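Local coordinates for protein N2152 (PDB 5U22) that probably hydrolyses rare arabinosyl substrates as a family 39 glycoside hydrolase, combining a TIM barrel with a beta sandwich, at residues A339-F344 and R417-K422; G348-S353 and S408-S413; G366-V371 and E393-I398; E374-K379 and N386-I391. One frame throughout, in Å; residues are numbered along the deposited sequence.

Overall arrangement
All four contacts lie in the beta sandwich, built mostly from the C-terminal part of the chain, beside the TIM barrel. Interaction 1 closes the longest loop, bringing strand 341-347 against the last strand, 415-422, and the other three fall within its span. Next along the chain, interaction 2 ties the turn after strand 341-347 to the loop after strand 403-408, and encloses interactions 3 and 4. Those two share one hairpin: interaction 3 joins the start of strand 368-376 to the end of strand 389-397, and interaction 4, inside it, closes the turn end. Strand 415-422 runs beside strand 368-376, so interaction 1 touches interaction 3 through a probable T421-H370 hydrogen bond and interaction 4 through the R417-E374 salt bridge.

Interaction 1: A339-F344 and R417-K422; sequences AQYVSF and RIYITK
The hydroxyl of Y419 sits over one face of the Y341 ring, with OH 3.4 Å from Y341 CG. The two ring planes are only 13° apart, yet displaced so far along their planes that the rings barely overlap; in this offset arrangement the phenol end, not the ring centre, does the covering. Y341 reaches it with CG held between its backbone N and carbonyl carbon (chi1 75°), while its own OH bonds to T313. On the same side of the sheet, Y419 CD1 lies over the centre of the R417 guanidinium. S343 OG packs 3.5 Å from R417 CD, and a water joins this hydroxyl to R417 NH1; NH2 makes a salt bridge with E374.

On the reverse face V342 CB stands 4.1 Å from I420 CB, and F344 lies beside I418. F344 and I418 reach A356, I418 and I420 reach F358 of strand 353-359, and V342 packs on V335 and P362. Paired backbone bonds join the antiparallel strands, among them I420 N to V342 O at 2.8 Å. Beyond the last backbone pair, where strand 415-422 ends, a water links Q340 O with K422 N. The chemistry therefore divides by face: aliphatic and phenyl groups turn into the sandwich core, whereas on the other side the polar ends of Y341, S343 and R417 are met by T313, water and E374, while the Y419 hydroxyl lies on the Y341 ring.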
loop_
_atom_site.group_PDB
_atom_site.type_symbol
_atom_site.label_atom_id
_atom_site.label_comp_id
_atom_site.label_asym_id
_atom_site.label_seq_id
_atom_site.Cartn_x
_atom_site.Cartn_y
_atom_site.Cartn_z
ATOM N N ALA A 339 10.261 17.822 14.884
ATOM C CA ALA A 339 11.107 18.219 13.767
ATOM C C ALA A 339 10.723 19.594 13.239
ATOM O O ALA A 339 11.510 20.213 12.506
ATOM C CB ALA A 339 11.017 17.171 12.647
ATOM N N GLN A 340 9.531 20.070 13.608
ATOM C CA GLN A 340 9.012 21.394 13.264
ATOM C C GLN A 340 8.861 21.571 11.751
ATOM O O GLN A 340 9.415 22.488 11.145
ATOM C CB GLN A 340 9.872 22.494 13.893
ATOM C CG GLN A 340 9.802 22.430 15.430
ATOM C CD GLN A 340 10.367 23.654 16.122
ATOM O OE1 GLN A 340 9.703 24.267 16.968
ATOM N NE2 GLN A 340 11.597 24.006 15.782
ATOM N N TYR A 341 8.050 20.693 11.154
ATOM C CA TYR A 341 7.704 20.851 9.748
ATOM C C TYR A 341 6.309 20.307 9.488
ATOM O O TYR A 341 5.752 19.549 10.286
ATOM C CB TYR A 341 8.724 20.173 8.821
ATOM C CG TYR A 341 8.636 18.655 8.750
ATOM C CD1 TYR A 341 9.337 17.862 9.641
ATOM C CD2 TYR A 341 7.876 18.024 7.764
ATOM C CE1 TYR A 341 9.272 16.481 9.573
ATOM C CE2 TYR A 341 7.794 16.634 7.694
ATOM C CZ TYR A 341 8.498 15.870 8.601
ATOM O OH TYR A 341 8.424 14.488 8.532
ATOM N N VAL A 342 5.750 20.745 8.362
ATOM C CA VAL A 342 4.555 20.178 7.751
ATOM C C VAL A 342 4.931 19.704 6.350
ATOM O O VAL A 342 5.655 20.396 5.625
ATOM C CB VAL A 342 3.418 21.215 7.666
ATOM C CG1 VAL A 342 2.176 20.611 7.002
ATOM C CG2 VAL A 342 3.119 21.792 9.039
ATOM N N SER A 343 4.426 18.539 5.958
ATOM C CA SER A 343 4.684 18.004 4.627
ATOM C C SER A 343 3.367 17.595 3.984
ATOM O O SER A 343 2.560 16.907 4.608
ATOM C CB SER A 343 5.627 16.803 4.682
ATOM O OG SER A 343 5.866 16.294 3.373
ATOM N N PHE A 344 3.174 17.988 2.730
ATOM C CA PHE A 344 1.967 17.679 1.968
ATOM C C PHE A 344 2.408 17.145 0.614
ATOM O O PHE A 344 3.064 17.867 -0.144
ATOM C CB PHE A 344 1.095 18.930 1.803
ATOM C CG PHE A 344 -0.179 18.693 1.030
ATOM C CD1 PHE A 344 -0.778 17.440 1.024
ATOM C CD2 PHE A 344 -0.781 19.721 0.320
ATOM C CE1 PHE A 344 -1.950 17.212 0.309
ATOM C CE2 PHE A 344 -1.964 19.500 -0.389
ATOM C CZ PHE A 344 -2.540 18.239 -0.388
ATOM N N ARG A 417 5.197 18.092 -3.794
ATOM C CA ARG A 417 5.299 18.208 -2.344
ATOM C C ARG A 417 5.373 19.672 -1.948
ATOM O O ARG A 417 6.068 20.465 -2.594
ATOM C CB ARG A 417 6.521 17.477 -1.765
ATOM C CG ARG A 417 6.554 17.533 -0.240
ATOM C CD ARG A 417 7.620 16.633 0.394
ATOM N NE ARG A 417 8.993 17.092 0.151
ATOM C CZ ARG A 417 10.067 16.577 0.747
ATOM N NH1 ARG A 417 9.944 15.589 1.637
ATOM N NH2 ARG A 417 11.268 17.056 0.458
ATOM N N ILE A 418 4.652 20.029 -0.885
ATOM C CA ILE A 418 4.837 21.309 -0.210
ATOM C C ILE A 418 5.412 21.006 1.166
ATOM O O ILE A 418 4.807 20.259 1.944
ATOM C CB ILE A 418 3.519 22.091 -0.117
ATOM C CG1 ILE A 418 3.095 22.522 -1.516
ATOM C CG2 ILE A 418 3.687 23.306 0.800
ATOM C CD1 ILE A 418 1.661 22.947 -1.611
ATOM N N TYR A 419 6.596 21.551 1.451
ATOM C CA TYR A 419 7.323 21.276 2.688
ATOM C C TYR A 419 7.483 22.588 3.439
ATOM O O TYR A 419 8.106 23.522 2.923
ATOM C CB TYR A 419 8.690 20.659 2.379
ATOM C CG TYR A 419 9.325 19.881 3.515
ATOM C CD1 TYR A 419 9.051 18.529 3.690
ATOM C CD2 TYR A 419 10.224 20.486 4.382
ATOM C CE1 TYR A 419 9.641 17.803 4.718
ATOM C CE2 TYR A 419 10.820 19.766 5.426
ATOM C CZ TYR A 419 10.522 18.427 5.583
ATOM O OH TYR A 419 11.108 17.692 6.598
ATOM N N ILE A 420 6.935 22.658 4.651
ATOM C CA ILE A 420 6.828 23.912 5.390
ATOM C C ILE A 420 7.683 23.820 6.644
ATOM O O ILE A 420 7.493 22.919 7.468
ATOM C CB ILE A 420 5.366 24.233 5.759
ATOM C CG1 ILE A 420 4.473 24.175 4.520
ATOM C CG2 ILE A 420 5.266 25.579 6.446
ATOM C CD1 ILE A 420 3.015 24.494 4.818
ATOM N N THR A 421 8.597 24.772 6.806
ATOM C CA THR A 421 9.462 24.846 7.979
ATOM C C THR A 421 9.413 26.260 8.545
ATOM O O THR A 421 8.753 27.149 7.999
ATOM C CB THR A 421 10.908 24.449 7.637
ATOM O OG1 THR A 421 11.365 25.206 6.507
ATOM C CG2 THR A 421 10.991 22.970 7.312
ATOM N N LYS A 422 10.130 26.467 9.646
ATOM C CA LYS A 422 10.170 27.785 10.264
ATOM C C LYS A 422 10.987 28.749 9.414
ATOM O O LYS A 422 12.025 28.387 8.858
ATOM C CB LYS A 422 10.756 27.701 11.673
ATOM C CG LYS A 422 9.853 26.992 12.674
ATOM C CD LYS A 422 10.502 26.918 14.066
ATOM C CE LYS A 422 10.880 28.302 14.576
ATOM N NZ LYS A 422 11.477 28.248 15.941
HETATM O O HOH W 1 11.365 24.248 11.089
HETATM O O HOH W 2 7.926 14.370 3.297
#

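Interaction 2: G348-S353 and S408-S413; sequences GPNDGS and SGTNAS
S408 and G409 open the contact alongside S353 and G352, where one water spans from S353 OG to G409 N. At T410 the pairing becomes direct: its backbone N donates to G352 O at 3.0 Å, coming in from well above the carbonyl plane. The T410 hydroxyl, set between the backbone N and the carbonyl carbon (chi1 52°), gives its proton to N350 OD1 at 2.8 Å, again from above the plane of that carbonyl. G352 N is a second donor to N350 OD1, which makes an Asx turn of residues 350 to 352. This turn shapes the connection between strands 341-347 and 353-359, and the contact lashes it to the connection between strands 403-408 and 415-422, both at one end of the beta sandwich.

N411 offers its backbone carbonyl to the other end of the same amide: N350 ND2 lies 2.8 Å from N411 O, with the oxygen in the amide plane but the donor far above the N411 carbonyl plane. Since ND2 also bonds to G348 O at 2.8 Å, four hydrogen bonds fix the rotation of the N350 amide. A water carries N411 O on to G348 N, while the N411 side chain makes its own Asx turn to S413 N and also holds S414 N. A412 then lays its CB 3.6 Å from P349 CA, beside the proline ring.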
loop_
_atom_site.group_PDB
_atom_site.type_symbol
_atom_site.label_atom_id
_atom_site.label_comp_id
_atom_site.label_asym_id
_atom_site.label_seq_id
_atom_site.Cartn_x
_atom_site.Cartn_y
_atom_site.Cartn_z
ATOM N N GLY A 348 -2.102 13.644 -9.272
ATOM C CA GLY A 348 -3.232 13.043 -9.942
ATOM C C GLY A 348 -3.946 14.008 -10.868
ATOM O O GLY A 348 -3.677 15.219 -10.877
ATOM N N PRO A 349 -4.882 13.467 -11.684
ATOM C CA PRO A 349 -5.701 14.300 -12.579
ATOM C C PRO A 349 -6.166 15.601 -11.940
ATOM O O PRO A 349 -6.693 15.608 -10.822
ATOM C CB PRO A 349 -6.883 13.377 -12.909
ATOM C CG PRO A 349 -6.232 11.992 -12.906
ATOM C CD PRO A 349 -5.212 12.033 -11.797
ATOM N N ASN A 350 -5.950 16.715 -12.630
ATOM C CA ASN A 350 -6.289 18.016 -12.069
ATOM C C ASN A 350 -6.465 19.012 -13.207
ATOM O O ASN A 350 -6.186 18.713 -14.373
ATOM C CB ASN A 350 -5.213 18.489 -11.078
ATOM C CG ASN A 350 -3.877 18.743 -11.745
ATOM O OD1 ASN A 350 -3.674 19.776 -12.385
ATOM N ND2 ASN A 350 -2.953 17.798 -11.595
ATOM N N ASP A 351 -6.915 20.216 -12.846
ATOM C CA ASP A 351 -7.328 21.200 -13.839
ATOM C C ASP A 351 -6.179 22.051 -14.378
ATOM O O ASP A 351 -6.424 22.961 -15.185
ATOM C CB ASP A 351 -8.430 22.096 -13.257
ATOM C CG ASP A 351 -9.790 21.428 -13.287
ATOM O OD1 ASP A 351 -9.924 20.371 -13.951
ATOM O OD2 ASP A 351 -10.736 21.972 -12.678
ATOM N N GLY A 352 -4.941 21.774 -13.976
ATOM C CA GLY A 352 -3.777 22.425 -14.536
ATOM C C GLY A 352 -3.231 23.551 -13.690
ATOM O O GLY A 352 -2.154 24.076 -14.005
ATOM N N SER A 353 -3.977 23.961 -12.664
ATOM C CA SER A 353 -3.503 24.777 -11.556
ATOM C C SER A 353 -3.912 24.077 -10.271
ATOM O O SER A 353 -4.945 23.407 -10.220
ATOM C CB SER A 353 -4.098 26.198 -11.580
ATOM O OG SER A 353 -3.563 26.957 -12.649
ATOM N N SER A 408 1.289 26.591 -10.644
ATOM C CA SER A 408 0.853 26.766 -12.022
ATOM C C SER A 408 1.381 25.644 -12.911
ATOM O O SER A 408 2.376 24.985 -12.601
ATOM C CB SER A 408 1.322 28.117 -12.570
ATOM O OG SER A 408 0.477 29.147 -12.108
ATOM N N GLY A 409 0.681 25.426 -14.026
ATOM C CA GLY A 409 1.108 24.479 -15.038
ATOM C C GLY A 409 1.332 23.075 -14.516
ATOM O O GLY A 409 2.381 22.481 -14.773
ATOM N N THR A 410 0.365 22.544 -13.769
ATOM C CA THR A 410 0.466 21.211 -13.200
ATOM C C THR A 410 -0.089 20.178 -14.169
ATOM O O THR A 410 -0.884 20.488 -15.058
ATOM C CB THR A 410 -0.284 21.126 -11.872
ATOM O OG1 THR A 410 -1.621 21.619 -12.052
ATOM C CG2 THR A 410 0.428 21.957 -10.801
ATOM N N ASN A 411 0.339 18.933 -13.982
ATOM C CA ASN A 411 -0.112 17.826 -14.810
ATOM C C ASN A 411 -0.587 16.692 -13.909
ATOM O O ASN A 411 -0.525 16.779 -12.677
ATOM C CB ASN A 411 0.999 17.360 -15.754
ATOM C CG ASN A 411 2.194 16.831 -15.012
ATOM O OD1 ASN A 411 2.146 15.729 -14.463
ATOM N ND2 ASN A 411 3.282 17.601 -14.998
ATOM N N ALA A 412 -1.060 15.610 -14.532
ATOM C CA ALA A 412 -1.660 14.504 -13.794
ATOM C C ALA A 412 -0.677 13.403 -13.421
ATOM O O ALA A 412 -1.050 12.497 -12.668
ATOM C CB ALA A 412 -2.806 13.883 -14.608
ATOM N N SER A 413 0.552 13.438 -13.931
ATOM C CA SER A 413 1.496 12.348 -13.720
ATOM C C SER A 413 2.612 12.676 -12.741
ATOM O O SER A 413 3.132 11.765 -12.085
ATOM C CB SER A 413 2.111 11.921 -15.058
ATOM O OG SER A 413 2.813 12.996 -15.661
HETATM O O HOH W 3 -0.182 15.081 -10.560
HETATM O O HOH W 4 -1.568 27.118 -14.699
#

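Interaction 3: G366-V371 and E393-I398; sequences GSSAHV and EKNYSI
The open end of an antiparallel hairpin, strand 368-376 paired with strand 389-397, is held here by backbone bonds and by a histidine gripped at both ring nitrogens. H370 CG lies anti to the backbone N (chi1 -173°), which carries the imidazole across toward the partner strand. There ND1 donates to N395 OD1 at 2.7 Å, nearly in line with the amide C=O, and NE2 donates to E393 OE2 at 2.6 Å. Both acceptors lie near the ring plane, but the amide is turned 81° from it and the carboxylate 50°, and OE2 is met on its anti side. With both nitrogens donating, the imidazole is probably protonated, and the carboxylate would favour that charge. A phenylalanine in place of H370 would probably leave the E393 carboxylate and the N395 amide oxygen each without its N-H donor, and both side chains freer to turn.

On the reverse face the V371 and Y396 side chains cross at about a right angle, with V371 CG2 3.4 Å from Y396 CD1. Next to them A369 CB meets I398 CD1 at 3.7 Å. Between the faces run the straight backbone bonds of the A369-Y396 pair, with A369 N to Y396 O at 2.9 Å. V371, Y396 and I398 lie against I403 of strand 403-408, and Y396 also against V405, while strand 415-422 flanks strand 368-376 on its other edge, with I420 beside A369 and T421 beside H370.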
loop_
_atom_site.group_PDB
_atom_site.type_symbol
_atom_site.label_atom_id
_atom_site.label_comp_id
_atom_site.label_asym_id
_atom_site.label_seq_id
_atom_site.Cartn_x
_atom_site.Cartn_y
_atom_site.Cartn_z
ATOM N N GLY A 366 5.002 30.311 13.972
ATOM C CA GLY A 366 4.886 31.737 14.233
ATOM C C GLY A 366 4.108 32.423 13.129
ATOM O O GLY A 366 3.109 31.905 12.626
ATOM N N SER A 367 4.562 33.610 12.736
ATOM C CA SER A 367 3.843 34.375 11.727
ATOM C C SER A 367 4.447 34.223 10.345
ATOM O O SER A 367 3.980 34.866 9.397
ATOM C CB SER A 367 3.808 35.857 12.111
ATOM O OG SER A 367 5.104 36.405 12.001
ATOM N N SER A 368 5.465 33.380 10.206
ATOM C CA SER A 368 6.234 33.294 8.975
ATOM C C SER A 368 6.623 31.847 8.742
ATOM O O SER A 368 7.302 31.250 9.581
ATOM C CB SER A 368 7.484 34.169 9.060
ATOM O OG SER A 368 8.087 34.268 7.790
ATOM N N ALA A 369 6.216 31.297 7.602
ATOM C CA ALA A 369 6.543 29.927 7.246
ATOM C C ALA A 369 7.442 29.905 6.021
ATOM O O ALA A 369 7.198 30.619 5.045
ATOM C CB ALA A 369 5.278 29.113 6.974
ATOM N N HIS A 370 8.475 29.075 6.064
ATOM C CA HIS A 370 9.295 28.846 4.884
ATOM C C HIS A 370 8.693 27.700 4.073
ATOM O O HIS A 370 8.516 26.595 4.596
ATOM C CB HIS A 370 10.733 28.531 5.274
ATOM C CG HIS A 370 11.644 28.450 4.098
ATOM N ND1 HIS A 370 12.016 29.563 3.374
ATOM C CD2 HIS A 370 12.212 27.388 3.482
ATOM C CE1 HIS A 370 12.795 29.193 2.375
ATOM N NE2 HIS A 370 12.940 27.880 2.425
ATOM N N VAL A 371 8.375 27.961 2.806
ATOM C CA VAL A 371 7.653 27.008 1.962
ATOM C C VAL A 371 8.539 26.610 0.792
ATOM O O VAL A 371 8.925 27.459 -0.019
ATOM C CB VAL A 371 6.322 27.591 1.464
ATOM C CG1 VAL A 371 5.605 26.594 0.560
ATOM C CG2 VAL A 371 5.455 27.971 2.660
ATOM N N GLU A 393 10.731 28.414 -3.774
ATOM C CA GLU A 393 10.952 28.351 -2.334
ATOM C C GLU A 393 10.935 29.773 -1.794
ATOM O O GLU A 393 11.733 30.599 -2.239
ATOM C CB GLU A 393 12.292 27.665 -2.051
ATOM C CG GLU A 393 12.661 27.543 -0.612
ATOM C CD GLU A 393 13.823 26.589 -0.397
ATOM O OE1 GLU A 393 14.470 26.188 -1.397
ATOM O OE2 GLU A 393 14.072 26.231 0.771
ATOM N N LYS A 394 10.026 30.075 -0.865
ATOM C CA LYS A 394 9.951 31.424 -0.315
ATOM C C LYS A 394 9.186 31.387 1.000
ATOM O O LYS A 394 8.576 30.376 1.364
ATOM C CB LYS A 394 9.298 32.402 -1.299
ATOM C CG LYS A 394 7.820 32.149 -1.528
ATOM C CD LYS A 394 7.233 33.171 -2.483
ATOM C CE LYS A 394 5.746 32.911 -2.715
ATOM N NZ LYS A 394 5.199 33.742 -3.820
ATOM N N ASN A 395 9.223 32.514 1.708
ATOM C CA ASN A 395 8.504 32.636 2.967
ATOM C C ASN A 395 7.089 33.125 2.708
ATOM O O ASN A 395 6.850 33.935 1.805
ATOM C CB ASN A 395 9.222 33.597 3.924
ATOM C CG ASN A 395 10.557 33.047 4.435
ATOM O OD1 ASN A 395 10.854 31.848 4.324
ATOM N ND2 ASN A 395 11.364 33.930 5.012
ATOM N N TYR A 396 6.147 32.606 3.490
ATOM C CA TYR A 396 4.752 33.018 3.448
ATOM C C TYR A 396 4.372 33.614 4.794
ATOM O O TYR A 396 4.657 33.017 5.839
ATOM C CB TYR A 396 3.829 31.834 3.155
ATOM C CG TYR A 396 3.744 31.415 1.702
ATOM C CD1 TYR A 396 4.836 30.859 1.051
ATOM C CD2 TYR A 396 2.555 31.554 0.993
ATOM C CE1 TYR A 396 4.754 30.466 -0.269
ATOM C CE2 TYR A 396 2.462 31.161 -0.333
ATOM C CZ TYR A 396 3.559 30.615 -0.956
ATOM O OH TYR A 396 3.468 30.228 -2.274
ATOM N N SER A 397 3.708 34.768 4.770
ATOM C CA SER A 397 3.159 35.346 5.987
ATOM C C SER A 397 1.894 34.591 6.383
ATOM O O SER A 397 1.015 34.347 5.545
ATOM C CB SER A 397 2.866 36.832 5.771
ATOM O OG SER A 397 2.189 37.402 6.880
ATOM N N ILE A 398 1.803 34.210 7.655
ATOM C CA ILE A 398 0.674 33.438 8.163
ATOM C C ILE A 398 -0.316 34.394 8.811
ATOM O O ILE A 398 0.053 35.162 9.705
ATOM C CB ILE A 398 1.136 32.366 9.165
ATOM C CG1 ILE A 398 2.062 31.364 8.474
ATOM C CG2 ILE A 398 -0.064 31.639 9.772
ATOM C CD1 ILE A 398 2.753 30.382 9.414
#

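Interaction 4: E374-K379 and N386-I391; sequences EKIDWK and NGPNTI
K375 and N389 form an antiparallel hydrogen-bonded pair, with K375 N to N389 O at 2.9 Å and N389 N to K375 O at 2.8 Å, on short strand segments at 137°, well off the 180° of exact antiparallel alignment. The lysine side chain starts between its backbone N and carbonyl carbon (chi1 65°), runs extended and bends only at its last torsion, so that NZ curls back over the pair. It donates to N389 OD1 at 3.1 Å from above the amide carbonyl plane, and makes a salt bridge with D377 OD2 at 2.8 Å, met on the syn side of the carboxylate. Its aliphatic stem crosses I391 at about a right angle, with K375 CB 4.0 Å from I391 CD1. Shortened to an alanine, this position would lose the ammonium, which would probably leave D377 OD2 without its charge partner and N389 OD1 without this donor, and uncover the side of I391.

This is the turn end of the hairpin formed by strands 368-376 and 389-397, where the two strands separate toward the loop joining them. A water fills in for direct pairing, taking a bond from D377 N and donating to G387 O and N389 OD1; D377 OD1 turns instead to S414.

On the other face I376 CD1 presses 3.4 Å from G387 C. E374 runs alongside P388, pointing the same way, with OE1 3.8 Å from P388 CG. A water links that OE1 to T390 OG1, whereas OE2 makes a salt bridge with R417. Helix 301-310 borders this face, its Y304 touching I376 and P388 and its W308 touching P388 and E374.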
loop_
_atom_site.group_PDB
_atom_site.type_symbol
_atom_site.label_atom_id
_atom_site.label_comp_id
_atom_site.label_asym_id
_atom_site.label_seq_id
_atom_site.Cartn_x
_atom_site.Cartn_y
_atom_site.Cartn_z
ATOM N N GLU A 374 8.165 21.345 -4.447
ATOM C CA GLU A 374 8.942 20.508 -5.353
ATOM C C GLU A 374 8.027 19.638 -6.205
ATOM O O GLU A 374 6.872 19.380 -5.854
ATOM C CB GLU A 374 9.903 19.583 -4.601
ATOM C CG GLU A 374 10.769 20.256 -3.591
ATOM C CD GLU A 374 11.561 19.244 -2.791
ATOM O OE1 GLU A 374 12.472 18.631 -3.374
ATOM O OE2 GLU A 374 11.250 19.041 -1.600
ATOM N N LYS A 375 8.577 19.150 -7.318
ATOM C CA LYS A 375 7.882 18.183 -8.158
ATOM C C LYS A 375 8.831 17.067 -8.563
ATOM O O LYS A 375 10.048 17.256 -8.646
ATOM C CB LYS A 375 7.291 18.827 -9.418
ATOM C CG LYS A 375 8.324 19.390 -10.388
ATOM C CD LYS A 375 7.633 19.945 -11.624
ATOM C CE LYS A 375 8.592 20.752 -12.505
ATOM N NZ LYS A 375 9.690 19.915 -13.044
ATOM N N ILE A 376 8.257 15.898 -8.818
ATOM C CA ILE A 376 8.991 14.783 -9.399
ATOM C C ILE A 376 8.255 14.418 -10.678
ATOM O O ILE A 376 7.076 14.049 -10.641
ATOM C CB ILE A 376 9.114 13.592 -8.437
ATOM C CG1 ILE A 376 9.884 12.453 -9.106
ATOM C CG2 ILE A 376 7.739 13.115 -7.899
ATOM C CD1 ILE A 376 11.356 12.773 -9.260
ATOM N N ASP A 377 8.921 14.586 -11.815
ATOM C CA ASP A 377 8.252 14.355 -13.084
ATOM C C ASP A 377 8.381 12.894 -13.496
ATOM O O ASP A 377 9.304 12.183 -13.095
ATOM C CB ASP A 377 8.819 15.262 -14.182
ATOM C CG ASP A 377 8.482 16.723 -13.961
ATOM O OD1 ASP A 377 7.455 17.008 -13.307
ATOM O OD2 ASP A 377 9.246 17.585 -14.440
ATOM N N TRP A 378 7.443 12.457 -14.331
ATOM C CA TRP A 378 7.365 11.068 -14.762
ATOM C C TRP A 378 7.176 11.011 -16.267
ATOM O O TRP A 378 6.356 11.756 -16.813
ATOM C CB TRP A 378 6.206 10.382 -14.044
ATOM C CG TRP A 378 5.807 9.037 -14.522
ATOM C CD1 TRP A 378 6.188 7.835 -13.995
ATOM C CD2 TRP A 378 4.882 8.739 -15.578
ATOM N NE1 TRP A 378 5.565 6.805 -14.668
ATOM C CE2 TRP A 378 4.762 7.333 -15.642
ATOM C CE3 TRP A 378 4.155 9.517 -16.479
ATOM C CZ2 TRP A 378 3.947 6.698 -16.572
ATOM C CZ3 TRP A 378 3.341 8.880 -17.403
ATOM C CH2 TRP A 378 3.250 7.487 -17.444
ATOM N N LYS A 379 7.950 10.147 -16.932
ATOM C CA LYS A 379 7.778 9.811 -18.342
ATOM C C LYS A 379 7.211 8.414 -18.532
ATOM O O LYS A 379 6.290 8.213 -19.332
ATOM C CB LYS A 379 9.121 9.916 -19.081
ATOM C CG LYS A 379 9.737 11.302 -19.072
ATOM C CD LYS A 379 9.705 11.928 -20.447
ATOM C CE LYS A 379 10.287 13.330 -20.416
ATOM N NZ LYS A 379 11.585 13.378 -19.666
ATOM N N ASN A 386 16.577 11.286 -12.016
ATOM C CA ASN A 386 17.622 11.857 -11.179
ATOM C C ASN A 386 17.053 12.588 -9.982
ATOM O O ASN A 386 17.817 13.159 -9.194
ATOM C CB ASN A 386 18.512 12.799 -11.990
ATOM C CG ASN A 386 19.240 12.080 -13.094
ATOM O OD1 ASN A 386 19.861 11.042 -12.860
ATOM N ND2 ASN A 386 19.142 12.606 -14.317
ATOM N N GLY A 387 15.739 12.578 -9.820
ATOM C CA GLY A 387 15.138 13.138 -8.638
ATOM C C GLY A 387 14.330 14.393 -8.906
ATOM O O GLY A 387 14.144 14.832 -10.047
ATOM N N PRO A 388 13.833 14.993 -7.837
ATOM C CA PRO A 388 12.863 16.081 -7.970
ATOM C C PRO A 388 13.520 17.396 -8.362
ATOM O O PRO A 388 14.741 17.547 -8.365
ATOM C CB PRO A 388 12.256 16.174 -6.569
ATOM C CG PRO A 388 13.303 15.673 -5.680
ATOM C CD PRO A 388 14.015 14.584 -6.433
ATOM N N ASN A 389 12.660 18.359 -8.688
ATOM C CA ASN A 389 13.054 19.723 -9.002
ATOM C C ASN A 389 12.330 20.667 -8.058
ATOM O O ASN A 389 11.162 20.452 -7.731
ATOM C CB ASN A 389 12.710 20.071 -10.451
ATOM C CG ASN A 389 13.029 18.937 -11.406
ATOM O OD1 ASN A 389 12.131 18.296 -11.958
ATOM N ND2 ASN A 389 14.312 18.670 -11.586
ATOM N N THR A 390 13.017 21.714 -7.625
ATOM C CA THR A 390 12.384 22.724 -6.796
ATOM C C THR A 390 11.692 23.741 -7.702
ATOM O O THR A 390 12.351 24.435 -8.479
ATOM C CB THR A 390 13.411 23.384 -5.884
ATOM O OG1 THR A 390 13.993 22.373 -5.057
ATOM C CG2 THR A 390 12.728 24.412 -4.983
ATOM N N ILE A 391 10.362 23.799 -7.627
ATOM C CA ILE A 391 9.605 24.783 -8.402
ATOM C C ILE A 391 9.884 26.192 -7.890
ATOM O O ILE A 391 10.252 27.088 -8.656
ATOM C CB ILE A 391 8.100 24.463 -8.346
ATOM C CG1 ILE A 391 7.839 23.025 -8.803
ATOM C CG2 ILE A 391 7.315 25.462 -9.186
ATOM C CD1 ILE A 391 6.367 22.650 -8.768
HETATM O O HOH W 5 13.752 19.528 -5.554
HETATM O O HOH W 6 11.656 15.684 -11.551
#